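Local coordinates for 3-oxosteroid 1-dehydrogenase (Sterolibacterium denitrificans, PDB 7P18), which probably catalyses the FAD-dependent 1,2-dehydrogenation of 3-oxosteroids to 3-oxo-Delta1-steroids, passing the electrons to an external acceptor, at residues A[53-58]-A[92-97]; A[110-115]-A[129-134]; A[345-350]-A[435-440]; A[417-422]-A[483-488]. All blocks are in the same frame, centred on the assembly; numbering follows the deposited sequence.

In the fold
Contacts 1 and 2 adjoin, their centres 11 Å apart, because strands 53-54 and 131-138 are neighbours in one antiparallel sheet; the backbone bond from Ile55 N to Arg130 O, 2.8 Å, joins them directly. Contact 2 reaches the steroid through Tyr115, while the side chain of Ile55 in contact 1 stays about 9 Å from the FAD. Contacts 3 and 4 lie across the molecule from contact 1, at centre distances of 41 and 45 Å, away from the flavin and steroid sites. Their own centres are 13 Å apart, and both include strands of a second, larger antiparallel sheet. Their segments alternate along the chain: segment 417-422 falls between the two segments of contact 3 in the sequence.

Contact 1: A[53-58]-A[92-97]; sequences VWIPNN and ESAPQM
The carbonyl oxygen of Ile55, whose side chain packs on Ala94 and Pro95, is gripped from within its own turn. Asn58 ND2 donates to Ile55 O at 3.0 Å, lying in the carbonyl plane, and Asn58 N adds a weak bond to the same oxygen. Residues 55-58 form a type II beta turn, which these bonds close. Pro56 fits its second position, where the ring fixes phi, and Asn57 tolerates the positive phi (62°) of the third. Asn58 ND2 also donates to Gly129 O, and Asn58 OD1 accepts from Gln60 N.

Across the contact the meeting is apolar. The branched Ile55 spreads two methyls over the helix: CG2, anti to the backbone N, presses on the peptide link itself, 3.6 Å from Pro95 N, whereas CD1 reaches Ala94 CB at 3.9 Å. Met97, its chain bent at chi2 and chi3, brings CE to 4.0 Å from Ile55 CD1. The small Ala94 allows this close approach. Further along the turn, Pro95 CG touches Pro56 O at 3.6 Å. Having no N-H, Pro95 cannot complete the helical bond to the turn before, and the helix is kinked here. Helix 543-559 packs near by, with Thr548 on Ala94 and Met97. This is a type II turn at the end of strand 53-54, packed on a proline-kinked helix in the FAD-binding fold.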
# COMPACT_ATOMS: atom_id res chain seq x y z
N VAL A 53 -5.64 -7.63 0.55
CA VAL A 53 -6.89 -7.13 -0.12
C VAL A 53 -8.02 -7.15 0.91
O VAL A 53 -8.10 -8.09 1.73
CB VAL A 53 -7.24 -7.94 -1.38
CG1 VAL A 53 -6.22 -7.72 -2.47
CG2 VAL A 53 -7.41 -9.43 -1.08
N TRP A 54 -8.83 -6.09 0.92
CA TRP A 54 -9.90 -5.91 1.93
C TRP A 54 -11.21 -6.38 1.30
O TRP A 54 -11.76 -5.69 0.44
CB TRP A 54 -9.96 -4.46 2.39
CG TRP A 54 -10.94 -4.25 3.50
CD1 TRP A 54 -10.77 -4.56 4.81
CD2 TRP A 54 -12.24 -3.63 3.39
NE1 TRP A 54 -11.84 -4.13 5.53
CE2 TRP A 54 -12.77 -3.59 4.69
CE3 TRP A 54 -12.99 -3.12 2.34
CZ2 TRP A 54 -14.04 -3.08 4.96
CZ3 TRP A 54 -14.23 -2.59 2.61
CH2 TRP A 54 -14.76 -2.59 3.90
N ILE A 55 -11.65 -7.57 1.70
CA ILE A 55 -12.75 -8.31 1.03
C ILE A 55 -13.83 -8.57 2.06
O ILE A 55 -13.86 -9.61 2.73
CB ILE A 55 -12.26 -9.63 0.37
CG1 ILE A 55 -10.96 -9.46 -0.43
CG2 ILE A 55 -13.38 -10.21 -0.49
CD1 ILE A 55 -11.11 -8.64 -1.71
N PRO A 56 -14.80 -7.66 2.19
CA PRO A 56 -15.88 -7.90 3.14
C PRO A 56 -16.63 -9.16 2.68
O PRO A 56 -16.79 -9.37 1.50
CB PRO A 56 -16.73 -6.63 3.07
CG PRO A 56 -15.78 -5.59 2.47
CD PRO A 56 -14.91 -6.36 1.50
N ASN A 57 -17.10 -9.92 3.66
CA ASN A 57 -18.05 -11.04 3.46
C ASN A 57 -17.39 -12.10 2.58
O ASN A 57 -18.12 -12.79 1.78
CB ASN A 57 -19.37 -10.56 2.89
CG ASN A 57 -20.51 -11.55 3.10
OD1 ASN A 57 -20.51 -12.38 4.05
ND2 ASN A 57 -21.50 -11.40 2.24
N ASN A 58 -16.06 -12.24 2.64
CA ASN A 58 -15.39 -13.32 1.86
C ASN A 58 -15.82 -14.67 2.49
O ASN A 58 -16.15 -14.72 3.72
CB ASN A 58 -13.88 -13.13 1.78
CG ASN A 58 -13.17 -13.32 3.09
OD1 ASN A 58 -13.03 -14.46 3.54
ND2 ASN A 58 -12.73 -12.21 3.72
N GLU A 92 -20.23 -6.50 -4.23
CA GLU A 92 -20.66 -7.62 -5.09
C GLU A 92 -19.45 -8.40 -5.60
O GLU A 92 -19.44 -9.62 -5.48
CB GLU A 92 -21.49 -7.11 -6.28
CG GLU A 92 -21.93 -8.22 -7.21
CD GLU A 92 -22.67 -7.81 -8.45
OE1 GLU A 92 -22.67 -6.64 -8.79
OE2 GLU A 92 -23.29 -8.67 -9.05
N SER A 93 -18.45 -7.71 -6.17
CA SER A 93 -17.41 -8.34 -7.00
C SER A 93 -16.16 -8.73 -6.20
O SER A 93 -15.51 -9.66 -6.62
CB SER A 93 -17.06 -7.48 -8.17
OG SER A 93 -18.19 -7.28 -9.01
N ALA A 94 -15.85 -8.06 -5.11
CA ALA A 94 -14.60 -8.33 -4.36
C ALA A 94 -14.51 -9.80 -3.94
O ALA A 94 -13.52 -10.48 -4.21
CB ALA A 94 -14.47 -7.37 -3.22
N PRO A 95 -15.55 -10.41 -3.32
CA PRO A 95 -15.49 -11.84 -3.00
C PRO A 95 -15.38 -12.74 -4.24
O PRO A 95 -14.70 -13.81 -4.17
CB PRO A 95 -16.80 -12.14 -2.24
CG PRO A 95 -17.33 -10.76 -1.82
CD PRO A 95 -16.75 -9.74 -2.76
N GLN A 96 -16.02 -12.34 -5.32
CA GLN A 96 -16.02 -13.12 -6.58
C GLN A 96 -14.61 -13.10 -7.19
O GLN A 96 -14.16 -14.17 -7.67
CB GLN A 96 -17.05 -12.58 -7.54
CG GLN A 96 -18.49 -12.76 -7.08
CD GLN A 96 -19.41 -12.23 -8.15
OE1 GLN A 96 -18.98 -11.55 -9.06
NE2 GLN A 96 -20.69 -12.48 -8.00
N MET A 97 -13.93 -11.96 -7.09
CA MET A 97 -12.55 -11.78 -7.62
C MET A 97 -11.60 -12.69 -6.83
O MET A 97 -10.85 -13.41 -7.48
CB MET A 97 -12.13 -10.31 -7.58
CG MET A 97 -10.65 -10.06 -8.00
SD MET A 97 -9.53 -10.31 -6.63
CE MET A 97 -9.95 -8.99 -5.50

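Contact 2: A[110-115]-A[129-134]; sequences FPCHRY and GRTMEP. With ANB (androsta-1,4-diene-3,17-dione), chain D.
Phe110 and Glu133 form a hydrogen-bonded pair of the antiparallel sheet that joins strands 109-111 and 131-138: Phe110 N donates to Glu133 O at 2.9 Å, and Glu133 N to Phe110 O at 2.8 Å. Their side chains lie side by side, with the ring's CZ 3.7 Å from Glu133 CG, so the aliphatic part of the glutamate packs on a hydrophobic neighbour. Pro111 suits the next, non-hydrogen-bonded pair with Met132, where no N-H is required.

Beyond it, Cys112 N donates to Thr131 O, and the slim, polarisable SG lies 3.7 Å from Glu133 CG. Thr131 CG2, anti to the backbone N, touches Cys112 SG and also Tyr115 CD2. Tyr115 carries the contact to the steroid, its OH 3.4 Å from C19 of androstadienedione.

Further out, polar ends are fixed by other parts of the chain. Glu133 OE1 and OE2 are bonded to Ala166 N and Thr167 OG1, Thr131 OG1 to Ala539 O, and Tyr115 OH to Tyr467 OH. Back at the turn, Gly129, with a positive phi of 95°, leads toward the strand, and Cys112 O is held twice, Tyr115 N and Gly129 N each reaching it at 3.1 Å from opposite faces of the carbonyl plane.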
# COMPACT_ATOMS: atom_id res chain seq x y z
N PHE A 110 -6.08 -16.07 1.70
CA PHE A 110 -6.79 -16.52 2.92
C PHE A 110 -6.95 -15.33 3.85
O PHE A 110 -6.21 -14.34 3.74
CB PHE A 110 -6.03 -17.68 3.59
CG PHE A 110 -4.66 -17.30 4.11
CD1 PHE A 110 -3.57 -17.22 3.25
CD2 PHE A 110 -4.47 -17.01 5.43
CE1 PHE A 110 -2.31 -16.87 3.73
CE2 PHE A 110 -3.23 -16.62 5.91
CZ PHE A 110 -2.14 -16.58 5.07
N PRO A 111 -7.88 -15.36 4.82
CA PRO A 111 -8.13 -14.20 5.67
C PRO A 111 -7.05 -14.00 6.74
O PRO A 111 -6.50 -14.98 7.24
CB PRO A 111 -9.47 -14.50 6.39
CG PRO A 111 -10.07 -15.63 5.55
CD PRO A 111 -8.86 -16.44 5.07
N CYS A 112 -6.77 -12.73 7.05
CA CYS A 112 -6.08 -12.31 8.29
C CYS A 112 -7.12 -12.21 9.41
O CYS A 112 -7.74 -11.13 9.60
CB CYS A 112 -5.32 -11.01 8.06
SG CYS A 112 -4.12 -11.14 6.72
N HIS A 113 -7.35 -13.32 10.11
CA HIS A 113 -8.52 -13.53 11.00
C HIS A 113 -8.56 -12.51 12.13
O HIS A 113 -9.68 -12.17 12.61
CB HIS A 113 -8.54 -14.98 11.55
CG HIS A 113 -8.61 -16.00 10.47
ND1 HIS A 113 -9.76 -16.18 9.72
CD2 HIS A 113 -7.72 -16.91 10.02
CE1 HIS A 113 -9.57 -17.12 8.83
NE2 HIS A 113 -8.31 -17.58 8.99
N ARG A 114 -7.40 -12.03 12.57
CA ARG A 114 -7.32 -11.13 13.75
C ARG A 114 -7.09 -9.67 13.36
O ARG A 114 -6.93 -8.82 14.27
CB ARG A 114 -6.20 -11.62 14.68
CG ARG A 114 -6.39 -13.03 15.21
CD ARG A 114 -5.10 -13.54 15.84
NE ARG A 114 -4.70 -12.68 16.94
CZ ARG A 114 -3.48 -12.57 17.42
NH1 ARG A 114 -2.49 -13.31 16.94
NH2 ARG A 114 -3.26 -11.72 18.41
N TYR A 115 -7.02 -9.36 12.07
CA TYR A 115 -6.62 -8.02 11.58
C TYR A 115 -7.87 -7.16 11.55
O TYR A 115 -8.67 -7.31 10.65
CB TYR A 115 -5.99 -8.11 10.20
CG TYR A 115 -5.01 -7.02 9.87
CD1 TYR A 115 -5.15 -5.71 10.33
CD2 TYR A 115 -3.93 -7.33 9.08
CE1 TYR A 115 -4.20 -4.74 10.02
CE2 TYR A 115 -2.96 -6.37 8.78
CZ TYR A 115 -3.11 -5.08 9.23
OH TYR A 115 -2.11 -4.21 8.89
N GLY A 129 -10.81 -10.49 9.70
CA GLY A 129 -11.27 -11.48 8.72
C GLY A 129 -11.63 -10.87 7.37
O GLY A 129 -11.69 -11.65 6.43
N ARG A 130 -11.90 -9.56 7.25
CA ARG A 130 -12.18 -8.97 5.91
C ARG A 130 -10.87 -8.84 5.11
O ARG A 130 -10.86 -9.11 3.91
CB ARG A 130 -12.89 -7.62 6.03
CG ARG A 130 -14.26 -7.67 6.67
CD ARG A 130 -14.94 -6.31 6.56
NE ARG A 130 -16.37 -6.37 6.77
CZ ARG A 130 -17.13 -5.37 7.23
NH1 ARG A 130 -16.61 -4.19 7.59
NH2 ARG A 130 -18.44 -5.54 7.29
N THR A 131 -9.80 -8.42 5.77
CA THR A 131 -8.43 -8.40 5.19
C THR A 131 -8.02 -9.84 4.86
O THR A 131 -8.19 -10.70 5.72
CB THR A 131 -7.44 -7.74 6.15
OG1 THR A 131 -7.77 -6.36 6.34
CG2 THR A 131 -6.03 -7.87 5.62
N MET A 132 -7.49 -10.05 3.66
CA MET A 132 -6.96 -11.33 3.15
C MET A 132 -5.55 -11.10 2.60
O MET A 132 -5.24 -9.97 2.11
CB MET A 132 -7.85 -11.92 2.06
CG MET A 132 -9.35 -12.01 2.41
SD MET A 132 -10.30 -12.82 1.09
CE MET A 132 -9.99 -14.54 1.47
N GLU A 133 -4.73 -12.16 2.67
CA GLU A 133 -3.34 -12.09 2.16
C GLU A 133 -2.98 -13.38 1.43
O GLU A 133 -3.69 -14.41 1.52
CB GLU A 133 -2.41 -11.81 3.33
CG GLU A 133 -2.13 -13.03 4.22
CD GLU A 133 -0.91 -12.83 5.08
OE1 GLU A 133 0.11 -12.21 4.57
OE2 GLU A 133 -0.99 -13.22 6.28
N PRO A 134 -1.89 -13.34 0.64
CA PRO A 134 -1.43 -14.49 -0.12
C PRO A 134 -0.66 -15.53 0.71
O PRO A 134 0.05 -15.16 1.66
CB PRO A 134 -0.43 -13.94 -1.13
CG PRO A 134 -0.49 -12.42 -0.99
CD PRO A 134 -1.10 -12.13 0.35
C1 ANB D . 0.18 -1.88 4.43
C10 ANB D . 0.18 -3.08 5.34
C11 ANB D . 2.79 -3.08 5.40
C12 ANB D . 4.09 -3.90 5.53
C13 ANB D . 3.95 -4.96 6.60
C14 ANB D . 2.78 -5.88 6.19
C15 ANB D . 2.94 -7.10 7.12
C16 ANB D . 4.46 -7.27 7.25
C17 ANB D . 5.07 -5.98 6.74
C18 ANB D . 3.80 -4.36 8.02
C19 ANB D . -0.01 -2.54 6.78
C2 ANB D . -0.91 -1.40 3.82
C3 ANB D . -2.14 -2.19 3.77
C4 ANB D . -1.99 -3.57 4.22
C5 ANB D . -0.98 -3.98 4.99
C6 ANB D . -1.01 -5.34 5.64
C7 ANB D . 0.33 -6.06 5.60
C8 ANB D . 1.44 -5.16 6.12
C9 ANB D . 1.51 -3.91 5.21
O1 ANB D . -3.21 -1.73 3.33
O2 ANB D . 6.24 -5.81 6.51
O HOH W 1 -10.76 -7.08 8.66

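Contact 3: A[345-350]-A[435-440]; sequences GCIVVN and AGLKQS
A strand of a large antiparallel sheet is packed here against a helix: Ile347 and Val349 of strand 347-349 face Leu437 and Ser440 of helix 434-450. The short axes lie 10.2 Å apart and run close to antiparallel, at 152°. Residues two apart in a strand point to the same side, and residues three apart in a helix lie on nearly the same face, so each element offers two side chains.

Ile347 reaches furthest across. Its CG1 stands between the backbone N and the carbonyl carbon (chi1 58°), and the extended second torsion (164°) carries CD1 outward. That one methyl meets Ser440 CB at 3.9 Å and Leu437 CD1 at 4.2 Å. The shorter Val349 makes looser contacts through CG1, 4.4 Å from both Leu437 CD1 and Ser440 CB.

Ser440 is small enough to sit opposite two branched side chains. It offers them its CB, while its buried OG is satisfied by a hydrogen bond with Gly353 O. Within the sheet the strand is held through its backbone, Ile347 pairing with Ile386 and Val349 with Trp384 of strand 383-387. This is helix-on-sheet packing, helix 434-450 lying over one face of the antiparallel sheet.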
# COMPACT_ATOMS: atom_id res chain seq x y z
N GLY A 345 5.89 3.18 24.09
CA GLY A 345 7.07 3.97 24.48
C GLY A 345 7.53 4.96 23.40
O GLY A 345 8.58 5.55 23.60
N CYS A 346 6.79 5.12 22.30
CA CYS A 346 7.19 6.11 21.26
C CYS A 346 6.14 7.20 21.16
O CYS A 346 4.94 6.90 21.31
CB CYS A 346 7.45 5.45 19.93
SG CYS A 346 5.97 4.78 19.11
N ILE A 347 6.56 8.44 20.94
CA ILE A 347 5.61 9.57 20.76
C ILE A 347 5.98 10.33 19.50
O ILE A 347 7.15 10.30 19.11
CB ILE A 347 5.53 10.49 21.99
CG1 ILE A 347 6.86 11.11 22.39
CG2 ILE A 347 4.87 9.77 23.16
CD1 ILE A 347 6.67 12.29 23.34
N VAL A 348 4.98 10.98 18.90
CA VAL A 348 5.21 11.87 17.73
C VAL A 348 4.95 13.29 18.17
O VAL A 348 3.88 13.55 18.72
CB VAL A 348 4.32 11.43 16.55
CG1 VAL A 348 4.32 12.47 15.43
CG2 VAL A 348 4.81 10.07 16.06
N VAL A 349 5.88 14.19 17.86
CA VAL A 349 5.76 15.62 18.22
C VAL A 349 6.05 16.48 17.00
O VAL A 349 6.77 16.04 16.08
CB VAL A 349 6.70 15.99 19.39
CG1 VAL A 349 6.32 15.20 20.64
CG2 VAL A 349 8.17 15.81 19.01
N ASN A 350 5.49 17.69 17.05
CA ASN A 350 5.81 18.82 16.13
C ASN A 350 7.03 19.57 16.68
O ASN A 350 7.64 19.10 17.66
CB ASN A 350 4.59 19.73 15.90
CG ASN A 350 4.07 20.39 17.16
OD1 ASN A 350 4.78 20.50 18.15
ND2 ASN A 350 2.84 20.88 17.12
N ALA A 435 11.36 22.23 26.30
CA ALA A 435 10.34 22.32 27.38
C ALA A 435 9.07 21.59 26.94
O ALA A 435 8.48 20.85 27.78
CB ALA A 435 10.05 23.75 27.76
N GLY A 436 8.64 21.76 25.67
CA GLY A 436 7.48 21.03 25.12
C GLY A 436 7.71 19.52 25.15
O GLY A 436 6.85 18.74 25.65
N LEU A 437 8.85 19.08 24.63
CA LEU A 437 9.15 17.62 24.57
C LEU A 437 9.17 17.05 25.99
O LEU A 437 8.62 15.94 26.20
CB LEU A 437 10.47 17.38 23.85
CG LEU A 437 10.94 15.92 23.84
CD1 LEU A 437 9.90 15.02 23.21
CD2 LEU A 437 12.22 15.75 23.08
N LYS A 438 9.76 17.77 26.94
CA LYS A 438 9.81 17.31 28.35
C LYS A 438 8.38 17.15 28.87
O LYS A 438 8.08 16.11 29.50
CB LYS A 438 10.63 18.28 29.21
CG LYS A 438 10.72 17.96 30.70
CD LYS A 438 11.82 18.83 31.38
CE LYS A 438 12.19 18.42 32.79
NZ LYS A 438 11.10 18.74 33.75
N GLN A 439 7.52 18.12 28.60
CA GLN A 439 6.09 18.07 29.02
C GLN A 439 5.41 16.84 28.38
O GLN A 439 4.72 16.08 29.11
CB GLN A 439 5.39 19.38 28.66
CG GLN A 439 3.91 19.38 29.03
CD GLN A 439 3.68 19.43 30.53
OE1 GLN A 439 3.81 20.49 31.14
NE2 GLN A 439 3.35 18.29 31.13
N SER A 440 5.65 16.58 27.09
CA SER A 440 5.03 15.45 26.35
C SER A 440 5.49 14.12 26.94
O SER A 440 4.63 13.20 27.09
CB SER A 440 5.29 15.57 24.87
OG SER A 440 4.67 16.75 24.41

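Contact 4: A[417-422]-A[483-488]; sequences YWRDDT and KPPYYA
Backbone hydrogen bonds pair Trp418 with Ala488 and Asp420 with Tyr486. Trp418 N donates to Ala488 O, and Ala488 N returns the bond to Trp418 O, both at 2.9 Å. Asp420 N likewise donates to Tyr486 O, and Tyr486 N to Asp420 O, the latter at 2.8 Å. Between them Arg419 and Tyr487 form a non-hydrogen-bonded pair, in which Tyr487 CA makes a CA-H...O contact with Trp418 O at 3.2 Å.

These bonds add strand 418-420 to the long strand 486-502 of a large antiparallel sheet. Pro485, preceded by a cis peptide bond, leads into the pairing; it has no N-H, and its CB packs against Arg419 CG.

Ring contacts centre on Tyr487. Arg419 CG, anti to the backbone N (chi1 -178°), lies over one face of the Tyr487 ring in a CH-pi contact, 4.2 Å from the centroid. Tyr417 meets the same ring near its edge, CD2 to CD2 at 3.7 Å, with the two planes at 50°. Arginine suits this place by pairing a long aliphatic stem with a charged end: its NH1 makes a salt bridge with Asp408, which also bonds Tyr487 OH.

Polar side chains act at the strand's end. Asp420 OD1 accepts from Thr422 N at 3.0 Å through its anti lone pair, forming an Asx turn, and Thr422 OG1 caps helix 423-430 at Gly425 N.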
# COMPACT_ATOMS: atom_id res chain seq x y z
N TYR A 417 18.68 8.09 12.34
CA TYR A 417 18.28 8.35 13.74
C TYR A 417 19.24 9.36 14.36
O TYR A 417 20.40 9.43 13.93
CB TYR A 417 18.24 7.04 14.55
CG TYR A 417 19.61 6.45 14.74
CD1 TYR A 417 20.20 5.67 13.77
CD2 TYR A 417 20.37 6.80 15.85
CE1 TYR A 417 21.51 5.23 13.88
CE2 TYR A 417 21.67 6.34 15.99
CZ TYR A 417 22.26 5.57 15.00
OH TYR A 417 23.56 5.13 15.13
N TRP A 418 18.72 10.13 15.32
CA TRP A 418 19.52 11.01 16.20
C TRP A 418 19.50 10.40 17.61
O TRP A 418 18.46 9.80 17.98
CB TRP A 418 18.98 12.43 16.17
CG TRP A 418 19.13 13.12 14.85
CD1 TRP A 418 20.00 14.14 14.55
CD2 TRP A 418 18.34 12.91 13.66
NE1 TRP A 418 19.84 14.54 13.26
CE2 TRP A 418 18.85 13.79 12.67
CE3 TRP A 418 17.32 12.03 13.29
CZ2 TRP A 418 18.32 13.85 11.38
CZ3 TRP A 418 16.79 12.09 12.02
CH2 TRP A 418 17.30 12.98 11.07
N ARG A 419 20.61 10.51 18.34
CA ARG A 419 20.80 9.83 19.65
C ARG A 419 21.39 10.85 20.63
O ARG A 419 22.19 11.70 20.19
CB ARG A 419 21.64 8.56 19.44
CG ARG A 419 21.88 7.76 20.71
CD ARG A 419 22.81 6.58 20.52
NE ARG A 419 24.13 7.11 20.20
CZ ARG A 419 24.90 6.74 19.19
NH1 ARG A 419 24.54 5.77 18.37
NH2 ARG A 419 26.04 7.38 18.98
N ASP A 420 20.91 10.84 21.87
CA ASP A 420 21.39 11.76 22.92
C ASP A 420 21.16 11.13 24.30
O ASP A 420 20.17 10.39 24.49
CB ASP A 420 20.73 13.12 22.83
CG ASP A 420 21.62 14.21 23.43
OD1 ASP A 420 21.77 14.21 24.68
OD2 ASP A 420 22.13 15.04 22.64
N ASP A 421 22.05 11.45 25.24
CA ASP A 421 21.95 10.97 26.63
C ASP A 421 20.79 11.62 27.35
O ASP A 421 20.27 11.01 28.31
CB ASP A 421 23.26 11.24 27.38
CG ASP A 421 24.36 10.28 27.01
OD1 ASP A 421 24.09 9.18 26.51
OD2 ASP A 421 25.53 10.66 27.26
N THR A 422 20.39 12.82 26.93
CA THR A 422 19.26 13.57 27.54
C THR A 422 18.20 13.92 26.49
O THR A 422 18.54 14.07 25.28
CB THR A 422 19.72 14.83 28.28
OG1 THR A 422 20.17 15.81 27.34
CG2 THR A 422 20.83 14.57 29.28
N LYS A 483 14.61 5.71 29.97
CA LYS A 483 15.93 5.03 30.04
C LYS A 483 16.80 5.49 28.88
O LYS A 483 16.54 5.15 27.72
CB LYS A 483 15.75 3.51 30.03
CG LYS A 483 17.01 2.65 29.94
CD LYS A 483 16.62 1.19 29.96
CE LYS A 483 17.61 0.20 29.39
NZ LYS A 483 18.87 0.16 30.17
N PRO A 484 17.90 6.23 29.17
CA PRO A 484 18.82 6.69 28.14
C PRO A 484 19.50 5.53 27.42
O PRO A 484 19.58 4.42 27.95
CB PRO A 484 19.87 7.53 28.88
CG PRO A 484 19.29 7.82 30.24
CD PRO A 484 18.26 6.74 30.51
N PRO A 485 20.04 5.72 26.19
CA PRO A 485 19.93 6.96 25.45
C PRO A 485 18.55 7.14 24.78
O PRO A 485 17.81 6.15 24.66
CB PRO A 485 21.03 6.85 24.41
CG PRO A 485 21.26 5.40 24.21
CD PRO A 485 20.81 4.71 25.48
N TYR A 486 18.25 8.38 24.39
CA TYR A 486 17.00 8.80 23.71
C TYR A 486 17.27 8.92 22.21
O TYR A 486 18.39 9.33 21.78
CB TYR A 486 16.49 10.11 24.30
CG TYR A 486 16.19 9.96 25.76
CD1 TYR A 486 15.06 9.30 26.20
CD2 TYR A 486 17.09 10.42 26.72
CE1 TYR A 486 14.78 9.18 27.56
CE2 TYR A 486 16.82 10.32 28.07
CZ TYR A 486 15.67 9.67 28.50
OH TYR A 486 15.41 9.51 29.84
N TYR A 487 16.26 8.55 21.43
CA TYR A 487 16.36 8.47 19.95
C TYR A 487 15.27 9.33 19.33
O TYR A 487 14.16 9.43 19.89
CB TYR A 487 16.24 7.04 19.45
CG TYR A 487 17.40 6.17 19.81
CD1 TYR A 487 17.49 5.57 21.06
CD2 TYR A 487 18.43 5.97 18.91
CE1 TYR A 487 18.58 4.76 21.37
CE2 TYR A 487 19.51 5.16 19.21
CZ TYR A 487 19.58 4.56 20.45
OH TYR A 487 20.64 3.77 20.77
N ALA A 488 15.60 9.94 18.20
CA ALA A 488 14.61 10.64 17.35
C ALA A 488 14.74 10.08 15.94
O ALA A 488 15.85 9.78 15.51
CB ALA A 488 14.77 12.13 17.35